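Local coordinates for DUF1780 domain-containing protein (Pseudomonas aeruginosa, PDB 1Y0K) that is of unknown function but belongs to a family of putative endonucleases of the PD-(D/E)XK clan, so it may cleave nucleic acid, at residues W27-W32 against V69-D74; T121-A126 against P161-R166. All coordinates share one frame; numbering follows the deposited sequence.

Contact 1. Residues W27-W32 against V69-D74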
loop_
_atom_site.group_PDB
_atom_site.type_symbol
_atom_site.label_atom_id
_atom_site.label_comp_id
_atom_site.label_asym_id
_atom_site.label_seq_id
_atom_site.Cartn_x
_atom_site.Cartn_y
_atom_site.Cartn_z
ATOM N N TRP A 27 3.024 10.935 -11.237
ATOM C CA TRP A 27 3.351 11.415 -9.901
ATOM C C TRP A 27 2.092 11.728 -9.096
ATOM O O TRP A 27 2.023 11.441 -7.900
ATOM C CB TRP A 27 4.300 12.622 -9.906
ATOM C CG TRP A 27 4.902 12.807 -8.526
ATOM C CD1 TRP A 27 5.919 12.078 -7.967
ATOM C CD2 TRP A 27 4.494 13.751 -7.532
ATOM N NE1 TRP A 27 6.172 12.518 -6.691
ATOM C CE2 TRP A 27 5.311 13.541 -6.395
ATOM C CE3 TRP A 27 3.516 14.758 -7.489
ATOM C CZ2 TRP A 27 5.189 14.304 -5.232
ATOM C CZ3 TRP A 27 3.395 15.516 -6.327
ATOM C CH2 TRP A 27 4.224 15.282 -5.216
ATOM N N ASP A 28 1.091 12.292 -9.759
ATOM C CA ASP A 28 -0.187 12.567 -9.107
ATOM C C ASP A 28 -0.813 11.277 -8.542
ATOM O O ASP A 28 -1.322 11.272 -7.427
ATOM C CB ASP A 28 -1.144 13.244 -10.081
ATOM C CG ASP A 28 -2.492 13.555 -9.455
ATOM O OD1 ASP A 28 -2.561 14.490 -8.625
ATOM O OD2 ASP A 28 -3.477 12.872 -9.812
ATOM N N ARG A 29 -0.756 10.204 -9.322
ATOM C CA ARG A 29 -1.222 8.879 -8.913
ATOM C C ARG A 29 -0.505 8.411 -7.645
ATOM O O ARG A 29 -1.135 7.919 -6.707
ATOM C CB ARG A 29 -0.936 7.888 -10.047
ATOM C CG ARG A 29 -1.696 6.585 -10.002
ATOM C CD ARG A 29 -1.760 5.974 -11.398
ATOM N NE ARG A 29 -0.448 5.939 -12.037
ATOM C CZ ARG A 29 -0.244 5.902 -13.350
ATOM N NH1 ARG A 29 -1.270 5.901 -14.201
ATOM N NH2 ARG A 29 0.998 5.867 -13.809
ATOM N N GLU A 30 0.818 8.548 -7.641
ATOM C CA GLU A 30 1.643 8.131 -6.510
ATOM C C GLU A 30 1.375 8.983 -5.275
ATOM O O GLU A 30 1.251 8.449 -4.165
ATOM C CB GLU A 30 3.127 8.135 -6.902
ATOM C CG GLU A 30 3.463 6.986 -7.847
ATOM C CD GLU A 30 4.622 7.276 -8.786
ATOM O OE1 GLU A 30 5.246 8.359 -8.689
ATOM O OE2 GLU A 30 4.894 6.406 -9.647
ATOM N N ARG A 31 1.254 10.295 -5.470
ATOM C CA ARG A 31 0.912 11.202 -4.369
ATOM C C ARG A 31 -0.486 10.882 -3.823
ATOM O O ARG A 31 -0.709 10.883 -2.607
ATOM C CB ARG A 31 0.982 12.659 -4.826
ATOM C CG ARG A 31 1.027 13.642 -3.667
ATOM C CD ARG A 31 0.433 14.982 -4.031
ATOM N NE ARG A 31 -0.977 14.819 -4.350
ATOM C CZ ARG A 31 -1.483 14.889 -5.570
ATOM N NH1 ARG A 31 -2.776 14.675 -5.755
ATOM N NH2 ARG A 31 -0.701 15.175 -6.603
ATOM N N TRP A 32 -1.415 10.580 -4.723
ATOM C CA TRP A 32 -2.778 10.240 -4.334
ATOM C C TRP A 32 -2.751 9.019 -3.409
ATOM O O TRP A 32 -3.418 9.019 -2.386
ATOM C CB TRP A 32 -3.632 9.992 -5.590
ATOM C CG TRP A 32 -5.050 9.485 -5.365
ATOM C CD1 TRP A 32 -6.185 10.235 -5.298
ATOM C CD2 TRP A 32 -5.462 8.117 -5.243
ATOM N NE1 TRP A 32 -7.287 9.420 -5.112
ATOM C CE2 TRP A 32 -6.869 8.115 -5.080
ATOM C CE3 TRP A 32 -4.776 6.887 -5.250
ATOM C CZ2 TRP A 32 -7.604 6.932 -4.920
ATOM C CZ3 TRP A 32 -5.508 5.700 -5.097
ATOM C CH2 TRP A 32 -6.912 5.734 -4.936
ATOM N N VAL A 69 6.235 3.872 -4.164
ATOM C CA VAL A 69 4.834 3.480 -4.367
ATOM C C VAL A 69 4.699 2.482 -5.512
ATOM O O VAL A 69 5.240 2.695 -6.605
ATOM C CB VAL A 69 3.966 4.729 -4.635
ATOM C CG1 VAL A 69 2.524 4.343 -4.987
ATOM C CG2 VAL A 69 4.008 5.651 -3.404
ATOM N N PHE A 70 3.995 1.381 -5.265
ATOM C CA PHE A 70 3.722 0.441 -6.349
ATOM C C PHE A 70 2.289 -0.074 -6.297
ATOM O O PHE A 70 1.624 0.034 -5.271
ATOM C CB PHE A 70 4.756 -0.691 -6.386
ATOM C CG PHE A 70 4.706 -1.626 -5.206
ATOM C CD1 PHE A 70 4.167 -2.908 -5.346
ATOM C CD2 PHE A 70 5.236 -1.247 -3.966
ATOM C CE1 PHE A 70 4.150 -3.805 -4.265
ATOM C CE2 PHE A 70 5.209 -2.131 -2.864
ATOM C CZ PHE A 70 4.661 -3.407 -3.015
ATOM N N PHE A 71 1.820 -0.601 -7.426
ATOM C CA PHE A 71 0.426 -1.007 -7.578
ATOM C C PHE A 71 0.310 -2.504 -7.750
ATOM O O PHE A 71 1.052 -3.115 -8.542
ATOM C CB PHE A 71 -0.224 -0.257 -8.742
ATOM C CG PHE A 71 -0.251 1.229 -8.540
ATOM C CD1 PHE A 71 0.869 2.010 -8.846
ATOM C CD2 PHE A 71 -1.386 1.850 -8.024
ATOM C CE1 PHE A 71 0.859 3.397 -8.626
ATOM C CE2 PHE A 71 -1.410 3.232 -7.811
ATOM C CZ PHE A 71 -0.280 3.999 -8.118
ATOM N N VAL A 72 -0.601 -3.083 -6.973
ATOM C CA VAL A 72 -0.885 -4.519 -6.977
ATOM C C VAL A 72 -2.331 -4.668 -7.433
ATOM O O VAL A 72 -3.263 -4.516 -6.646
ATOM C CB VAL A 72 -0.670 -5.146 -5.580
ATOM C CG1 VAL A 72 -0.941 -6.664 -5.608
ATOM C CG2 VAL A 72 0.755 -4.873 -5.083
ATOM N N LEU A 73 -2.495 -4.925 -8.727
ATOM C CA LEU A 73 -3.818 -5.010 -9.342
ATOM C C LEU A 73 -4.033 -6.391 -9.962
ATOM O O LEU A 73 -3.153 -7.252 -9.896
ATOM C CB LEU A 73 -3.986 -3.901 -10.396
ATOM C CG LEU A 73 -3.584 -2.476 -9.997
ATOM C CD1 LEU A 73 -3.588 -1.544 -11.209
ATOM C CD2 LEU A 73 -4.512 -1.951 -8.922
ATOM N N ASP A 74 -5.210 -6.607 -10.536
ATOM C CA ASP A 74 -5.484 -7.859 -11.242
ATOM C C ASP A 74 -6.200 -7.643 -12.576
ATOM O O ASP A 74 -6.575 -8.614 -13.248
ATOM C CB ASP A 74 -6.235 -8.868 -10.346
ATOM C CG ASP A 74 -7.631 -8.398 -9.919
ATOM O OD1 ASP A 74 -8.103 -7.311 -10.317
ATOM O OD2 ASP A 74 -8.274 -9.153 -9.164
HETATM O O HOH W 1 5.211 3.762 -9.167
#

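Contact 2. Residues T121-A126 against P161-R166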
loop_
_atom_site.group_PDB
_atom_site.type_symbol
_atom_site.label_atom_id
_atom_site.label_comp_id
_atom_site.label_asym_id
_atom_site.label_seq_id
_atom_site.Cartn_x
_atom_site.Cartn_y
_atom_site.Cartn_z
ATOM N N THR A 121 6.471 -8.092 -7.512
ATOM C CA THR A 121 6.995 -6.742 -7.699
ATOM C C THR A 121 8.116 -6.437 -6.707
ATOM O O THR A 121 9.146 -5.873 -7.085
ATOM C CB THR A 121 5.852 -5.700 -7.623
ATOM O OG1 THR A 121 4.977 -5.917 -8.734
ATOM C CG2 THR A 121 6.393 -4.285 -7.719
ATOM N N LEU A 122 7.923 -6.812 -5.444
ATOM C CA LEU A 122 8.965 -6.576 -4.440
ATOM C C LEU A 122 10.280 -7.292 -4.773
ATOM O O LEU A 122 11.352 -6.720 -4.574
ATOM C CB LEU A 122 8.484 -6.905 -3.032
ATOM C CG LEU A 122 7.494 -5.866 -2.463
ATOM C CD1 LEU A 122 7.000 -6.311 -1.109
ATOM C CD2 LEU A 122 8.135 -4.463 -2.338
ATOM N N ARG A 123 10.189 -8.516 -5.301
ATOM C CA ARG A 123 11.384 -9.261 -5.743
ATOM C C ARG A 123 12.125 -8.534 -6.872
ATOM O O ARG A 123 13.356 -8.437 -6.846
ATOM C CB ARG A 123 11.015 -10.680 -6.187
ATOM C CG ARG A 123 10.567 -11.567 -5.028
ATOM C CD ARG A 123 9.973 -12.888 -5.506
ATOM N NE ARG A 123 9.373 -13.631 -4.396
ATOM C CZ ARG A 123 8.320 -14.436 -4.509
ATOM N NH1 ARG A 123 7.731 -14.620 -5.686
ATOM N NH2 ARG A 123 7.844 -15.049 -3.437
ATOM N N LYS A 124 11.369 -8.031 -7.847
ATOM C CA LYS A 124 11.939 -7.309 -8.986
ATOM C C LYS A 124 12.616 -6.024 -8.527
ATOM O O LYS A 124 13.743 -5.714 -8.947
ATOM C CB LYS A 124 10.869 -6.979 -10.028
ATOM C CG LYS A 124 10.319 -8.169 -10.809
ATOM C CD LYS A 124 9.281 -7.686 -11.833
ATOM C CE LYS A 124 8.735 -8.830 -12.694
ATOM N NZ LYS A 124 9.703 -9.274 -13.746
ATOM N N LYS A 125 11.935 -5.274 -7.658
ATOM C CA LYS A 125 12.536 -4.048 -7.092
ATOM C C LYS A 125 13.801 -4.332 -6.296
ATOM O O LYS A 125 14.831 -3.681 -6.504
ATOM C CB LYS A 125 11.549 -3.315 -6.183
ATOM C CG LYS A 125 10.418 -2.618 -6.883
ATOM C CD LYS A 125 9.684 -1.745 -5.858
ATOM C CE LYS A 125 8.561 -0.939 -6.481
ATOM N NZ LYS A 125 9.055 0.068 -7.464
ATOM N N ALA A 126 13.728 -5.292 -5.373
ATOM C CA ALA A 126 14.883 -5.657 -4.574
ATOM C C ALA A 126 16.076 -5.987 -5.485
ATOM O O ALA A 126 17.188 -5.507 -5.255
ATOM C CB ALA A 126 14.558 -6.820 -3.661
ATOM N N PRO A 161 6.003 -10.790 7.791
ATOM C CA PRO A 161 6.448 -10.555 6.423
ATOM C C PRO A 161 7.941 -10.835 6.233
ATOM O O PRO A 161 8.706 -9.939 5.853
ATOM C CB PRO A 161 6.143 -9.067 6.215
ATOM C CG PRO A 161 6.327 -8.470 7.554
ATOM C CD PRO A 161 5.912 -9.534 8.558
ATOM N N THR A 162 8.336 -12.085 6.456
ATOM C CA THR A 162 9.764 -12.446 6.525
ATOM C C THR A 162 10.535 -12.221 5.219
ATOM O O THR A 162 11.665 -11.731 5.238
ATOM C CB THR A 162 9.963 -13.896 7.006
ATOM O OG1 THR A 162 9.337 -14.790 6.086
ATOM C CG2 THR A 162 9.348 -14.102 8.402
ATOM N N GLU A 163 9.930 -12.574 4.086
ATOM C CA GLU A 163 10.615 -12.402 2.812
ATOM C C GLU A 163 10.875 -10.923 2.571
ATOM O O GLU A 163 11.925 -10.542 2.063
ATOM C CB GLU A 163 9.827 -12.999 1.645
ATOM C CG GLU A 163 10.639 -13.002 0.345
ATOM C CD GLU A 163 9.878 -13.457 -0.890
ATOM O OE1 GLU A 163 8.833 -14.129 -0.773
ATOM O OE2 GLU A 163 10.348 -13.140 -1.997
ATOM N N TYR A 164 9.914 -10.086 2.946
ATOM C CA TYR A 164 10.021 -8.663 2.648
ATOM C C TYR A 164 10.974 -7.972 3.622
ATOM O O TYR A 164 11.722 -7.074 3.233
ATOM C CB TYR A 164 8.635 -8.000 2.632
ATOM C CG TYR A 164 7.618 -8.721 1.757
ATOM C CD1 TYR A 164 8.005 -9.403 0.582
ATOM C CD2 TYR A 164 6.278 -8.742 2.104
ATOM C CE1 TYR A 164 7.067 -10.070 -0.211
ATOM C CE2 TYR A 164 5.332 -9.404 1.314
ATOM C CZ TYR A 164 5.733 -10.069 0.171
ATOM O OH TYR A 164 4.783 -10.718 -0.583
ATOM N N LEU A 165 10.952 -8.410 4.875
ATOM C CA LEU A 165 11.964 -7.987 5.857
ATOM C C LEU A 165 13.373 -8.281 5.339
ATOM O O LEU A 165 14.250 -7.414 5.374
ATOM C CB LEU A 165 11.747 -8.675 7.200
ATOM C CG LEU A 165 10.630 -8.145 8.107
ATOM C CD1 LEU A 165 10.265 -9.179 9.164
ATOM C CD2 LEU A 165 11.063 -6.834 8.758
ATOM N N ARG A 166 13.577 -9.495 4.832
ATOM C CA ARG A 166 14.884 -9.902 4.300
ATOM C C ARG A 166 15.360 -9.081 3.085
ATOM O O ARG A 166 16.558 -9.005 2.817
ATOM C CB ARG A 166 14.916 -11.414 4.008
ATOM C CG ARG A 166 14.976 -12.265 5.285
ATOM C CD ARG A 166 15.498 -13.675 5.022
ATOM N NE ARG A 166 14.529 -14.492 4.296
ATOM C CZ ARG A 166 13.591 -15.243 4.869
ATOM N NH1 ARG A 166 13.483 -15.300 6.195
ATOM N NH2 ARG A 166 12.753 -15.939 4.111
#

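Contact 1. Residues W27-W32 against V69-D74
Phe71, Glu30 and Val69 bring strand 65-73 up against helix 26-40, with the CG methylene of Arg29 meeting the outer end of the Phe71 ring obliquely. Phe71 CZ lies 3.5 Å from Arg29 CG, with CE2 4.0 Å from the same methylene. With CG of Arg29 swung opposite its backbone nitrogen (chi1 -162°), the aliphatic part of the chain comes down to the ring, and a bend at chi3 then carries the guanidinium off. The guanidinium and ring planes are steep to each other, 81° apart, and it is methylene rather than charge that meets the aromatic. Arg29 NH1 instead donates to the carbonyl oxygen of Leu21, near the end of helix 3-23. The next residue, Glu30, lays its CG against Val69, 4.0 Å from CB, while Val69 CG2 sits 4.0 Å from the backbone oxygen of Glu30. This is the closest approach of the two backbones, with 6.0 Å between the CA atoms of Glu30 and Val69. No direct hydrogen bond crosses the interface. A water lies 2.7 Å from Glu30 OE2 and 2.8 Å from Val69 O, near enough to link them, though it has more acceptors in reach than protons to give; the same OE2 forms a salt bridge with Lys26. Val33 and Cys34 extend the apolar patch along the helix, and Phe144 continues it on the neighbouring strand 140-146. A helix packed in this way on a strand of the mixed sheet is consistent with the alpha/beta core of PD-(D/E)XK nucleases, and Glu30 also touches Asp59. The hydrocarbon stems of charged residues thus fill the interface, while their polar ends turn to Leu21 O, Lys26 and water.

Contact 2. Residues T121-A126 against P161-R166
Arg123 and Glu163 clasp each other side-on across two helices, 119-132 and 162-166. Arg123 NE donates to Glu163 OE2 at 2.6 Å in a nearly straight bond (172°), and Arg123 NH2 donates to Glu163 OE1 at 3.0 Å. Each oxygen offers its syn lone pair, and the guanidinium and carboxylate lie only 11° from coplanar, so the paired bonds restrain the rotation of both groups. Glu163 gets there with CG opposite its backbone nitrogen and the rest of its chain stretched out. Beside this salt bridge, Leu122 points CD1 at one face of the Tyr164 ring, 3.7 Å from the centroid and 14° off the normal, a CH-pi contact over the ring centre. Farther out, Tyr164 OH is hydrogen-bonded to the carbonyl oxygen of Gln115, which helps hold the hydroxyl end in place. The two helices pack on the mixed sheet, where Leu172 of strand 171-175 touches both Leu122 and Tyr164, and Phe184 of strand 179-185 also touches the tyrosine. The contact therefore pairs a buried methyl-on-ring core with a charged bridge at its more exposed margin, where two parallel bonds probably give the short helix a directional hold on its neighbour.

From the N terminus, helix 26-40 is met first, and contact 1 closes when the chain returns along strand 65-73, after the short strands 50-51 and 60-62. Residues 76-104, which follow, are not modelled. Helix 119-132 opens contact 2, which closes at helix 162-166 once strands 140-146 and 150-153 have been laid down. The two loops are thus in series, neither nested nor crossed, with centres about 18 Å apart. Strand 65-73 joins them: contact 1 uses one face of the mixed sheet, while Phe70 packs from the other onto Thr121, Leu122 and Lys125. Helices on both faces are thereby tied to one inner strand of the sheet.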